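Local coordinates for cytoplasmic export protein 1 (PDB 3VWA), which binds tRNA as part of the nuclear tRNA export machinery and may pass aminoacylated tRNAs from export receptors to the translation machinery, at residues C28-R33 with P39-K44; Q177-C180 with T185-S188; F287-L292 with T337-F342; L360-L365 with P383-G388; R248-K253 with L259-N264. All blocks are in the same frame, centred on the assembly; numbering follows the deposited sequence.

Contact 1. Residues C28-R33 with P39-K44; sequences CFDGTR and PVTVFK
Phe29 and Val42 exchange two backbone hydrogen bonds, and Gly31 and Val40 two more, tying strands 26-33 and 39-45 into an antiparallel beta hairpin of the kinase-like domain. Phe29 N to Val42 O, Val42 N to Phe29 O, Gly31 N to Val40 O and Val40 N to Gly31 O each measure 2.9 Å, the last being the straightest at 176°. Between these pairs, Asp30 faces Thr41 in a non-hydrogen-bonded pair, and a water joins their side chains, 2.5 Å from Asp30 OD1 and 2.6 Å from Thr41 OG1. Thr41 OG1 also accepts a bond from Val91 N. On the same face the thiol of Cys28, turned anti to its own N (chi1 166°), lies with SG 3.6 Å from Thr41 CG2 and 4.5 Å from the Phe43 ring centroid, an oblique sulfur-aromatic contact. On the opposite face of the sheet, Val40 CG2 lies 3.5 Å from Gly31 C, while Val40 CG1 meets Arg33 CB. Having an alanine here instead of Val40 removes both methyls and is likely to open a gap over Gly31 and to leave Arg33 CB without its methyl partner. Gly31 O and Val40 O stand 3.0 Å apart, two acceptors with no proton between them. Arg90 gives each oxygen a second donor, and its charge probably offsets the repulsion between the two carbonyl oxygens.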
# COMPACT_ATOMS: atom_id res chain seq x y z
N CYS A 28 14.51 9.33 20.40
CA CYS A 28 14.32 9.44 18.97
C CYS A 28 12.89 9.91 18.69
O CYS A 28 11.92 9.25 19.09
CB CYS A 28 14.64 8.11 18.31
SG CYS A 28 14.09 7.93 16.60
N PHE A 29 12.80 11.07 18.04
CA PHE A 29 11.52 11.77 17.81
C PHE A 29 11.28 11.91 16.32
O PHE A 29 12.23 12.21 15.58
CB PHE A 29 11.56 13.20 18.41
CG PHE A 29 11.53 13.27 19.93
CD1 PHE A 29 10.32 13.26 20.61
CD2 PHE A 29 12.71 13.40 20.67
CE1 PHE A 29 10.26 13.35 22.00
CE2 PHE A 29 12.65 13.49 22.07
CZ PHE A 29 11.42 13.46 22.74
N ASP A 30 10.02 11.74 15.87
CA ASP A 30 9.65 12.26 14.52
C ASP A 30 9.60 13.79 14.56
O ASP A 30 9.24 14.37 15.58
CB ASP A 30 8.27 11.78 14.03
CG ASP A 30 8.20 10.27 13.81
OD1 ASP A 30 9.25 9.62 13.60
OD2 ASP A 30 7.08 9.72 13.84
N GLY A 31 9.93 14.41 13.44
CA GLY A 31 9.85 15.82 13.28
C GLY A 31 9.61 16.14 11.83
O GLY A 31 9.45 15.23 10.99
N THR A 32 9.59 17.44 11.52
CA THR A 32 9.42 17.91 10.17
C THR A 32 10.31 19.13 10.09
O THR A 32 10.45 19.88 11.07
CB THR A 32 7.96 18.36 9.85
OG1 THR A 32 7.82 19.75 10.16
CG2 THR A 32 6.88 17.59 10.63
N ARG A 33 10.95 19.30 8.94
CA ARG A 33 11.75 20.48 8.63
C ARG A 33 10.77 21.62 8.34
O ARG A 33 9.83 21.45 7.53
CB ARG A 33 12.67 20.21 7.44
CG ARG A 33 13.76 21.27 7.25
CD ARG A 33 14.21 21.34 5.80
NE ARG A 33 15.48 20.70 5.52
CZ ARG A 33 15.79 20.05 4.38
NH1 ARG A 33 16.99 19.53 4.24
NH2 ARG A 33 14.91 19.90 3.42
N PRO A 39 9.72 15.59 6.24
CA PRO A 39 9.77 14.70 7.41
C PRO A 39 11.19 14.33 7.82
O PRO A 39 11.98 13.95 6.99
CB PRO A 39 9.06 13.43 6.92
CG PRO A 39 8.14 13.92 5.83
CD PRO A 39 8.98 14.96 5.13
N VAL A 40 11.51 14.47 9.10
CA VAL A 40 12.87 14.19 9.56
C VAL A 40 12.79 13.41 10.85
O VAL A 40 11.75 13.29 11.47
CB VAL A 40 13.65 15.50 9.84
CG1 VAL A 40 13.76 16.38 8.58
CG2 VAL A 40 12.98 16.29 10.98
N THR A 41 13.91 12.89 11.27
CA THR A 41 13.98 12.25 12.58
C THR A 41 15.01 13.01 13.36
O THR A 41 16.10 13.27 12.87
CB THR A 41 14.42 10.78 12.46
OG1 THR A 41 13.30 10.07 11.94
CG2 THR A 41 14.78 10.18 13.83
N VAL A 42 14.65 13.35 14.59
CA VAL A 42 15.48 14.11 15.48
C VAL A 42 15.95 13.20 16.64
O VAL A 42 15.14 12.65 17.43
CB VAL A 42 14.65 15.31 16.03
CG1 VAL A 42 15.39 15.98 17.18
CG2 VAL A 42 14.30 16.30 14.89
N PHE A 43 17.26 13.01 16.73
CA PHE A 43 17.84 12.29 17.85
C PHE A 43 18.31 13.30 18.91
O PHE A 43 19.17 14.18 18.67
CB PHE A 43 19.02 11.42 17.41
CG PHE A 43 18.62 10.24 16.57
CD1 PHE A 43 18.25 9.02 17.18
CD2 PHE A 43 18.68 10.31 15.17
CE1 PHE A 43 17.93 7.91 16.37
CE2 PHE A 43 18.34 9.21 14.40
CZ PHE A 43 17.99 8.02 15.00
N LYS A 44 17.71 13.17 20.09
CA LYS A 44 17.99 14.08 21.17
C LYS A 44 18.84 13.33 22.19
O LYS A 44 18.42 12.28 22.69
CB LYS A 44 16.67 14.52 21.81
CG LYS A 44 16.84 15.29 23.12
CD LYS A 44 15.61 16.15 23.36
CE LYS A 44 16.03 17.44 24.03
NZ LYS A 44 16.68 17.17 25.32
O HOH W 1 11.68 9.39 13.83

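Contact 2. Residues Q177-C180 with T185-S188; sequences QLPC and TIDS
Thr185 and Ile186 begin helix 186-198 of the kinase-like domain, the likely counterpart of helix F in protein kinases, and here they meet the loop residues Leu178, Pro179 and Cys180 that come just before in the chain. Thr185 occupies the N-cap position, but its side chain makes no capping bond. Its hydroxyl lies between the backbone N and the carbonyl carbon (chi1 54°), where OG1 comes within 3.4 Å of Cys180 SG and makes a weak hydrogen bond to Asp182 O. Ile186, which follows, has the largest share of the contact, meeting all three loop residues. Its CG1 branch extends anti to the backbone N (chi1 -161°) and crosses the Pro179 ring obliquely, CG1 lying 3.6 Å from Pro179 CG. The end of the same branch continues toward Leu178, with Ile186 CD1 4.2 Å from Leu178 CD1. Tyr171 of helix 160-174 covers Leu178 and Pro179, while Ile186 itself touches Phe163 of that helix and Val127. Asp187 turns away from the loop, and its two carboxylate oxygens bond to the backbone N atoms of Leu128 and Gly129, consistent with the helix F aspartate of kinases, which holds the backbone of the catalytic loop. Ser188 OG bonds to Ile220 O. At the start of the helix the cysteine thiol closes against main chain as well as side chain: Cys180 SG is 3.5 Å from Ile186 CA and 3.7 Å from Ile186 CB.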
# COMPACT_ATOMS: atom_id res chain seq x y z
N GLN A 177 27.05 -6.05 27.53
CA GLN A 177 28.29 -6.79 27.45
C GLN A 177 29.23 -6.28 26.35
O GLN A 177 28.92 -6.35 25.18
CB GLN A 177 27.97 -8.25 27.17
CG GLN A 177 29.20 -9.13 27.18
CD GLN A 177 29.29 -9.96 28.44
OE1 GLN A 177 28.68 -11.04 28.53
NE2 GLN A 177 30.04 -9.48 29.42
N LEU A 178 30.41 -5.81 26.75
CA LEU A 178 31.44 -5.41 25.79
C LEU A 178 31.95 -6.65 25.10
O LEU A 178 32.49 -7.52 25.77
CB LEU A 178 32.59 -4.73 26.52
CG LEU A 178 33.88 -4.34 25.80
CD1 LEU A 178 33.69 -3.13 24.90
CD2 LEU A 178 34.98 -4.04 26.82
N PRO A 179 31.78 -6.74 23.77
CA PRO A 179 32.19 -7.96 23.04
C PRO A 179 33.68 -8.22 23.12
O PRO A 179 34.10 -9.38 23.14
CB PRO A 179 31.77 -7.67 21.59
CG PRO A 179 31.55 -6.20 21.52
CD PRO A 179 31.13 -5.76 22.89
N CYS A 180 34.48 -7.16 23.18
CA CYS A 180 35.93 -7.31 23.32
C CYS A 180 36.55 -5.93 23.39
O CYS A 180 35.86 -4.92 23.24
CB CYS A 180 36.55 -8.11 22.16
SG CYS A 180 36.57 -7.21 20.58
N THR A 185 38.63 -6.36 15.94
CA THR A 185 37.75 -7.49 15.99
C THR A 185 36.41 -7.13 16.64
O THR A 185 35.46 -7.96 16.64
CB THR A 185 38.40 -8.62 16.82
OG1 THR A 185 38.76 -8.09 18.10
CG2 THR A 185 39.61 -9.23 16.11
N ILE A 186 36.31 -5.94 17.23
CA ILE A 186 35.04 -5.56 17.85
C ILE A 186 33.87 -5.51 16.83
O ILE A 186 32.77 -5.97 17.13
CB ILE A 186 35.12 -4.30 18.74
CG1 ILE A 186 33.92 -4.25 19.69
CG2 ILE A 186 35.26 -3.01 17.93
CD1 ILE A 186 33.96 -3.10 20.68
N ASP A 187 34.10 -4.99 15.63
CA ASP A 187 32.99 -4.91 14.66
C ASP A 187 32.52 -6.28 14.13
O ASP A 187 31.31 -6.53 14.09
CB ASP A 187 33.32 -3.94 13.55
CG ASP A 187 33.36 -2.50 14.04
OD1 ASP A 187 32.67 -2.16 15.05
OD2 ASP A 187 34.09 -1.69 13.40
N SER A 188 33.46 -7.15 13.72
CA SER A 188 33.16 -8.54 13.37
C SER A 188 32.36 -9.26 14.44
O SER A 188 31.43 -10.01 14.13
CB SER A 188 34.44 -9.33 13.16
OG SER A 188 34.88 -9.15 11.85

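Contact 3. Residues F287-L292 with T337-F342; sequences FIIPEL and TFPVGF
The ring of Pro339 meets Ile289 and Pro290 of helix 283-303 through its CD and CB atoms, whereas the CB of the neighbouring Phe338 leads away from that helix, and its ring meets Phe342 in an edge-on-face arrangement. Pro339 opens a type II beta turn that ends at Phe342, in the all-helical part that follows the kinase-like domain, and Phe342 N bonds to Pro339 O at 2.9 Å. Phe338 CD2 sits 3.1 Å above the Phe342 ring plane, displaced toward the rim, and Phe342 CZ lies in the plane of the Phe338 ring at its edge. Phe338 is in the loop after helix 321-335, and Phe342 opens helix 342-351, with Gly341 at the N-cap. Contact with helix 283-303 is apolar and light. Ile289 has its CG2 methyl anti to the backbone N (chi1 -72° for CG1), which aims that methyl at the proline, and the two side chains cross at about a right angle. Pro290, whose N lacks a bond to the preceding turn and so marks a kink in the helix, brings CB to 4.5 Å from Pro339 CB. The remaining branch of Ile289 reaches Thr337, whose hydroxyl bonds to Thr335 OG1. Closest of all is the methyl-to-ring approach, Ile289 CG2 standing 4.0 Å from Pro339 CD.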
# COMPACT_ATOMS: atom_id res chain seq x y z
N PHE A 287 9.43 2.57 -2.86
CA PHE A 287 10.47 2.38 -3.85
C PHE A 287 9.82 1.70 -5.04
O PHE A 287 9.70 2.31 -6.12
CB PHE A 287 11.63 1.53 -3.29
CG PHE A 287 12.94 1.72 -4.00
CD1 PHE A 287 13.01 2.38 -5.22
CD2 PHE A 287 14.12 1.20 -3.45
CE1 PHE A 287 14.21 2.52 -5.88
CE2 PHE A 287 15.34 1.36 -4.10
CZ PHE A 287 15.39 2.01 -5.32
N ILE A 288 9.37 0.46 -4.83
CA ILE A 288 8.83 -0.30 -5.95
C ILE A 288 7.60 0.35 -6.63
O ILE A 288 7.59 0.58 -7.85
CB ILE A 288 8.57 -1.80 -5.58
CG1 ILE A 288 9.87 -2.48 -5.17
CG2 ILE A 288 7.95 -2.52 -6.74
CD1 ILE A 288 9.71 -3.87 -4.58
N ILE A 289 6.56 0.65 -5.84
CA ILE A 289 5.31 1.16 -6.40
C ILE A 289 5.44 2.49 -7.18
O ILE A 289 4.88 2.63 -8.26
CB ILE A 289 4.19 1.31 -5.33
CG1 ILE A 289 3.62 -0.07 -4.86
CG2 ILE A 289 3.03 2.05 -5.90
CD1 ILE A 289 2.69 0.05 -3.66
N PRO A 290 6.11 3.51 -6.60
CA PRO A 290 6.25 4.74 -7.32
C PRO A 290 7.09 4.59 -8.58
O PRO A 290 6.76 5.24 -9.57
CB PRO A 290 6.93 5.72 -6.31
CG PRO A 290 7.15 4.96 -5.06
CD PRO A 290 6.67 3.55 -5.23
N GLU A 291 8.14 3.76 -8.58
CA GLU A 291 8.87 3.51 -9.84
C GLU A 291 8.03 2.81 -10.92
O GLU A 291 8.05 3.22 -12.10
CB GLU A 291 10.18 2.71 -9.60
CG GLU A 291 11.19 3.38 -8.68
CD GLU A 291 11.83 4.66 -9.25
OE1 GLU A 291 11.37 5.22 -10.29
OE2 GLU A 291 12.84 5.11 -8.66
N LEU A 292 7.27 1.77 -10.54
CA LEU A 292 6.32 1.18 -11.49
C LEU A 292 5.35 2.19 -12.02
O LEU A 292 5.10 2.27 -13.21
CB LEU A 292 5.42 0.13 -10.83
CG LEU A 292 5.42 -1.26 -11.44
CD1 LEU A 292 4.39 -2.24 -10.85
CD2 LEU A 292 5.48 -1.29 -12.98
N THR A 337 -1.22 2.25 0.81
CA THR A 337 -0.40 3.41 0.47
C THR A 337 -0.56 3.70 -1.02
O THR A 337 -0.73 2.80 -1.81
CB THR A 337 1.12 3.13 0.68
OG1 THR A 337 1.47 1.93 -0.02
CG2 THR A 337 1.50 3.00 2.19
N PHE A 338 -0.40 4.96 -1.40
CA PHE A 338 -0.79 5.44 -2.71
C PHE A 338 0.11 6.60 -3.02
O PHE A 338 0.17 7.53 -2.25
CB PHE A 338 -2.25 5.94 -2.62
CG PHE A 338 -3.22 4.85 -2.34
CD1 PHE A 338 -3.63 4.58 -1.04
CD2 PHE A 338 -3.68 4.06 -3.36
CE1 PHE A 338 -4.47 3.52 -0.76
CE2 PHE A 338 -4.56 3.02 -3.10
CZ PHE A 338 -4.96 2.75 -1.79
N PRO A 339 0.84 6.54 -4.14
CA PRO A 339 1.83 7.61 -4.37
C PRO A 339 1.19 8.89 -4.88
O PRO A 339 0.10 8.86 -5.42
CB PRO A 339 2.73 7.02 -5.48
CG PRO A 339 1.84 6.03 -6.16
CD PRO A 339 0.98 5.43 -5.11
N VAL A 340 1.90 10.00 -4.71
CA VAL A 340 1.46 11.28 -5.26
C VAL A 340 1.15 11.10 -6.73
O VAL A 340 1.95 10.59 -7.48
CB VAL A 340 2.49 12.42 -4.96
CG1 VAL A 340 2.30 13.64 -5.86
CG2 VAL A 340 2.35 12.87 -3.52
N GLY A 341 -0.06 11.46 -7.12
CA GLY A 341 -0.46 11.37 -8.51
C GLY A 341 -1.11 10.05 -8.90
O GLY A 341 -1.50 9.88 -10.06
N PHE A 342 -1.21 9.12 -7.95
CA PHE A 342 -1.97 7.91 -8.16
C PHE A 342 -3.33 8.29 -8.77
O PHE A 342 -3.77 7.75 -9.80
CB PHE A 342 -2.16 7.26 -6.79
CG PHE A 342 -2.89 5.96 -6.83
CD1 PHE A 342 -2.35 4.87 -7.50
CD2 PHE A 342 -4.12 5.83 -6.22
CE1 PHE A 342 -3.04 3.68 -7.57
CE2 PHE A 342 -4.81 4.62 -6.27
CZ PHE A 342 -4.26 3.55 -6.94

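Contact 4. Residues L360-L365 with P383-G388; sequences LLLIYL and PHFIQG
Phe385, in the part of helix 374-387 that belongs to the first HEAT repeat, packs on Leu362 and Leu365 of helix 355-368. The two leucines, three residues apart, sit on the same side of their helix and present one methyl each to the phenylalanine. Leu362 crosses the ring at about a right angle and Leu365 obliquely, both methyls meeting the CD1-CE1 side of the ring. Phe385 is placed there by its first torsion, CG running anti to the backbone N (chi1 160°) and carrying the ring across the space between the helices; the nearest CA atoms of the two segments, those of Leu362 and Phe385, are 8.3 Å apart. Helix 394-407 adds Thr403 and Ile407 on Phe385 and Ile407 on Leu365, and Phe350 of helix 342-351 also touches Leu365. An alanine in place of Phe385 takes away the whole ring and would probably open a gap between the helices, stripping both leucine methyls of this aromatic partner. Apolar packing alone joins these segments. Both methyls lie beside the CD1-CE1 bond of the ring: Leu362 CD2 is 3.4 Å from Phe385 CE1, and Leu365 CD1 is 3.5 Å from Phe385 CD1.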
# COMPACT_ATOMS: atom_id res chain seq x y z
N LEU A 360 -9.73 -4.60 -15.80
CA LEU A 360 -8.93 -4.63 -14.59
C LEU A 360 -9.40 -3.53 -13.60
O LEU A 360 -9.49 -3.80 -12.37
CB LEU A 360 -7.44 -4.48 -14.90
CG LEU A 360 -6.52 -4.35 -13.70
CD1 LEU A 360 -6.52 -5.50 -12.66
CD2 LEU A 360 -5.15 -4.08 -14.27
N LEU A 361 -9.70 -2.33 -14.14
CA LEU A 361 -10.09 -1.19 -13.34
C LEU A 361 -11.48 -1.42 -12.72
O LEU A 361 -11.76 -1.01 -11.60
CB LEU A 361 -10.20 0.06 -14.24
CG LEU A 361 -8.92 0.67 -14.80
CD1 LEU A 361 -9.24 1.71 -15.88
CD2 LEU A 361 -8.11 1.27 -13.66
N LEU A 362 -12.36 -2.06 -13.48
CA LEU A 362 -13.67 -2.33 -12.96
C LEU A 362 -13.57 -3.20 -11.72
O LEU A 362 -14.24 -2.92 -10.75
CB LEU A 362 -14.61 -2.94 -14.03
CG LEU A 362 -15.03 -2.08 -15.20
CD1 LEU A 362 -15.82 -2.94 -16.17
CD2 LEU A 362 -15.85 -0.85 -14.86
N ILE A 363 -12.71 -4.23 -11.76
CA ILE A 363 -12.38 -5.07 -10.59
C ILE A 363 -11.90 -4.31 -9.36
O ILE A 363 -12.25 -4.71 -8.26
CB ILE A 363 -11.36 -6.19 -10.92
CG1 ILE A 363 -12.03 -7.25 -11.79
CG2 ILE A 363 -10.83 -6.88 -9.68
CD1 ILE A 363 -11.13 -7.89 -12.82
N TYR A 364 -11.10 -3.24 -9.54
CA TYR A 364 -10.56 -2.53 -8.39
C TYR A 364 -11.33 -1.23 -8.03
O TYR A 364 -10.92 -0.58 -7.10
CB TYR A 364 -9.07 -2.22 -8.58
CG TYR A 364 -8.14 -3.39 -8.23
CD1 TYR A 364 -7.60 -3.56 -6.95
CD2 TYR A 364 -7.80 -4.32 -9.21
CE1 TYR A 364 -6.78 -4.65 -6.63
CE2 TYR A 364 -6.95 -5.38 -8.94
CZ TYR A 364 -6.45 -5.56 -7.66
OH TYR A 364 -5.65 -6.67 -7.47
N LEU A 365 -12.41 -0.86 -8.75
CA LEU A 365 -13.08 0.44 -8.56
C LEU A 365 -13.61 0.67 -7.16
O LEU A 365 -13.36 1.72 -6.60
CB LEU A 365 -14.24 0.67 -9.57
CG LEU A 365 -14.19 1.92 -10.47
CD1 LEU A 365 -15.50 2.08 -11.21
CD2 LEU A 365 -13.75 3.25 -9.82
N PRO A 383 -17.43 9.61 -16.02
CA PRO A 383 -17.78 9.85 -17.42
C PRO A 383 -17.11 8.84 -18.36
O PRO A 383 -17.66 8.55 -19.40
CB PRO A 383 -17.25 11.27 -17.67
CG PRO A 383 -17.31 11.90 -16.30
CD PRO A 383 -16.82 10.80 -15.41
N HIS A 384 -15.95 8.31 -18.01
CA HIS A 384 -15.32 7.27 -18.88
C HIS A 384 -15.82 5.93 -18.47
O HIS A 384 -16.10 5.04 -19.30
CB HIS A 384 -13.79 7.33 -18.75
CG HIS A 384 -13.22 8.68 -19.06
ND1 HIS A 384 -12.60 9.45 -18.13
CD2 HIS A 384 -13.21 9.41 -20.24
CE1 HIS A 384 -12.21 10.60 -18.70
NE2 HIS A 384 -12.58 10.58 -19.99
N PHE A 385 -15.95 5.76 -17.16
CA PHE A 385 -16.47 4.52 -16.65
C PHE A 385 -17.76 4.11 -17.37
O PHE A 385 -17.92 2.96 -17.83
CB PHE A 385 -16.69 4.69 -15.17
CG PHE A 385 -17.65 3.69 -14.59
CD1 PHE A 385 -17.21 2.41 -14.22
CD2 PHE A 385 -19.00 4.02 -14.43
CE1 PHE A 385 -18.09 1.48 -13.68
CE2 PHE A 385 -19.87 3.11 -13.87
CZ PHE A 385 -19.42 1.84 -13.52
N ILE A 386 -18.67 5.07 -17.49
CA ILE A 386 -20.03 4.79 -17.92
C ILE A 386 -20.16 4.48 -19.40
O ILE A 386 -21.03 3.73 -19.79
CB ILE A 386 -21.01 5.97 -17.50
CG1 ILE A 386 -22.46 5.49 -17.48
CG2 ILE A 386 -20.77 7.25 -18.28
CD1 ILE A 386 -22.65 4.37 -16.47
N GLN A 387 -19.28 5.04 -20.22
CA GLN A 387 -19.22 4.71 -21.65
C GLN A 387 -18.99 3.23 -21.81
O GLN A 387 -19.30 2.66 -22.86
CB GLN A 387 -18.09 5.48 -22.37
CG GLN A 387 -18.29 6.99 -22.46
CD GLN A 387 -19.76 7.38 -22.53
OE1 GLN A 387 -20.31 7.62 -23.60
NE2 GLN A 387 -20.41 7.45 -21.38
N GLY A 388 -18.43 2.59 -20.78
CA GLY A 388 -18.34 1.10 -20.83
C GLY A 388 -19.67 0.46 -21.26
O GLY A 388 -19.69 -0.64 -21.85

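Contact 5. Residues R248-K253 with L259-N264; sequences RELHIK and LVVMSN
The carbonyl oxygen Leu259 O is gripped twice by one residue a turn further along helix 255-271: Ser263 N lies 2.8 Å from it as the usual helical donor, and Ser263 OG gives it a second bond, also of 2.8 Å. The two donors come from opposite faces of the carbonyl plane, which fixes the serine hydroxyl against its own helix. Between these residues Val261 points toward the preceding loop, where it meets Leu250 and Lys253 with different methyls. Leu250, its CG anti to the backbone N (chi1 -168°), reaches obliquely across so that CD1 is 3.9 Å from Val261 CB. Lys253 passes over the other branch at about a right angle, its aliphatic chain laid on the valine with CD 3.7 Å from Val261 CG2. CE of the same lysine touches this methyl too, just before the chain bends at its last torsion. Leu250 also touches Glu291 of helix 283-303, and Phe243 of helix 239-248 packs on Val261. In the 3-10 segment 250-252, Ile252 N bonds to Glu249 O at 3.0 Å. The arrangement is a connection between consecutive helices through a short 3-10 turn: Leu250 of the turn and Lys253 just after it fold back onto the second helix.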
# COMPACT_ATOMS: atom_id res chain seq x y z
N ARG A 248 18.04 -0.33 -7.62
CA ARG A 248 18.97 0.74 -7.28
C ARG A 248 19.63 1.41 -8.47
O ARG A 248 20.04 2.53 -8.35
CB ARG A 248 20.14 0.19 -6.50
CG ARG A 248 20.15 0.46 -5.03
CD ARG A 248 21.15 -0.53 -4.46
NE ARG A 248 22.29 0.09 -3.82
CZ ARG A 248 23.44 -0.52 -3.56
NH1 ARG A 248 24.41 0.14 -2.94
NH2 ARG A 248 23.63 -1.79 -3.93
N GLU A 249 19.75 0.68 -9.58
CA GLU A 249 20.41 1.15 -10.79
C GLU A 249 19.39 1.60 -11.80
O GLU A 249 19.73 1.96 -12.93
CB GLU A 249 21.23 0.01 -11.39
CG GLU A 249 22.59 -0.12 -10.75
CD GLU A 249 23.45 -1.21 -11.36
OE1 GLU A 249 23.24 -1.60 -12.53
OE2 GLU A 249 24.35 -1.66 -10.66
N LEU A 250 18.14 1.60 -11.40
CA LEU A 250 17.08 1.89 -12.34
C LEU A 250 17.35 3.17 -13.13
O LEU A 250 17.16 3.18 -14.33
CB LEU A 250 15.72 1.98 -11.62
CG LEU A 250 14.49 2.00 -12.49
CD1 LEU A 250 14.25 0.70 -13.29
CD2 LEU A 250 13.27 2.31 -11.63
N HIS A 251 17.80 4.24 -12.47
CA HIS A 251 17.93 5.50 -13.17
C HIS A 251 19.19 5.71 -13.96
O HIS A 251 19.41 6.78 -14.48
CB HIS A 251 17.65 6.62 -12.20
CG HIS A 251 16.27 6.53 -11.64
ND1 HIS A 251 15.17 6.64 -12.43
CD2 HIS A 251 15.80 6.29 -10.34
CE1 HIS A 251 14.06 6.51 -11.68
NE2 HIS A 251 14.45 6.30 -10.40
N ILE A 252 20.03 4.71 -14.06
CA ILE A 252 21.11 4.78 -15.00
C ILE A 252 20.84 3.95 -16.23
O ILE A 252 21.61 3.96 -17.14
CB ILE A 252 22.47 4.41 -14.38
CG1 ILE A 252 22.56 2.90 -14.13
CG2 ILE A 252 22.75 5.33 -13.17
CD1 ILE A 252 24.00 2.42 -13.91
N LYS A 253 19.70 3.26 -16.27
CA LYS A 253 19.39 2.45 -17.42
C LYS A 253 18.64 3.31 -18.43
O LYS A 253 17.91 4.20 -18.09
CB LYS A 253 18.51 1.23 -16.99
CG LYS A 253 19.27 0.22 -16.15
CD LYS A 253 18.33 -0.65 -15.33
CE LYS A 253 19.07 -1.63 -14.39
NZ LYS A 253 20.02 -2.45 -15.24
N LEU A 259 12.35 -1.03 -18.33
CA LEU A 259 11.28 -1.91 -18.67
C LEU A 259 11.63 -3.39 -18.38
O LEU A 259 10.75 -4.18 -17.99
CB LEU A 259 11.01 -1.82 -20.17
CG LEU A 259 9.58 -1.80 -20.68
CD1 LEU A 259 9.49 -2.36 -22.11
CD2 LEU A 259 8.54 -2.48 -19.77
N VAL A 260 12.89 -3.78 -18.64
CA VAL A 260 13.29 -5.14 -18.26
C VAL A 260 13.20 -5.36 -16.71
O VAL A 260 12.75 -6.40 -16.24
CB VAL A 260 14.69 -5.50 -18.71
CG1 VAL A 260 15.16 -6.82 -18.05
CG2 VAL A 260 14.74 -5.62 -20.26
N VAL A 261 13.69 -4.39 -15.95
CA VAL A 261 13.62 -4.41 -14.48
C VAL A 261 12.18 -4.62 -14.00
O VAL A 261 11.91 -5.47 -13.15
CB VAL A 261 14.12 -3.11 -13.88
CG1 VAL A 261 13.93 -3.11 -12.34
CG2 VAL A 261 15.58 -2.89 -14.30
N MSE A 262 11.26 -3.86 -14.56
CA MSE A 262 9.83 -4.07 -14.28
C MSE A 262 9.33 -5.40 -14.80
O MSE A 262 8.53 -6.01 -14.16
CB MSE A 262 8.99 -2.93 -14.86
CG MSE A 262 9.23 -1.59 -14.14
SE MSE A 262 9.54 -1.68 -12.16
CE MSE A 262 10.45 -3.27 -11.61
N SER A 263 9.77 -5.83 -15.98
CA SER A 263 9.49 -7.20 -16.43
C SER A 263 10.00 -8.30 -15.50
O SER A 263 9.32 -9.34 -15.27
CB SER A 263 10.04 -7.38 -17.82
OG SER A 263 9.27 -6.51 -18.63
N ASN A 264 11.17 -8.07 -14.93
CA ASN A 264 11.70 -8.98 -13.92
C ASN A 264 10.83 -8.93 -12.66
O ASN A 264 10.51 -9.98 -12.06
CB ASN A 264 13.14 -8.61 -13.57
CG ASN A 264 14.09 -9.10 -14.61
OD1 ASN A 264 13.73 -9.96 -15.41
ND2 ASN A 264 15.33 -8.57 -14.61

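Contacts 1 and 2 lie in the kinase-like domain, about 30 Å apart between centres, whereas contact 4 reaches into the first HEAT repeat, about 60 Å from contact 2 between centres and on the opposite side of the chain's centre. Contacts 3 and 5 lie between these ends and touch directly. Glu291 OE2, 2.6 Å from His251 NE2 in a probable hydrogen bond, ties helix 283-303 to the loop before helix 255-271, and Leu292 CD2, 3.9 Å from CG of the selenomethionine Met262, packs on helix 255-271 itself. The centre of contact 3 is about 9 Å from that of the chain; its nearest atoms are about 8 Å from contact 4 and about 11 Å from contact 1.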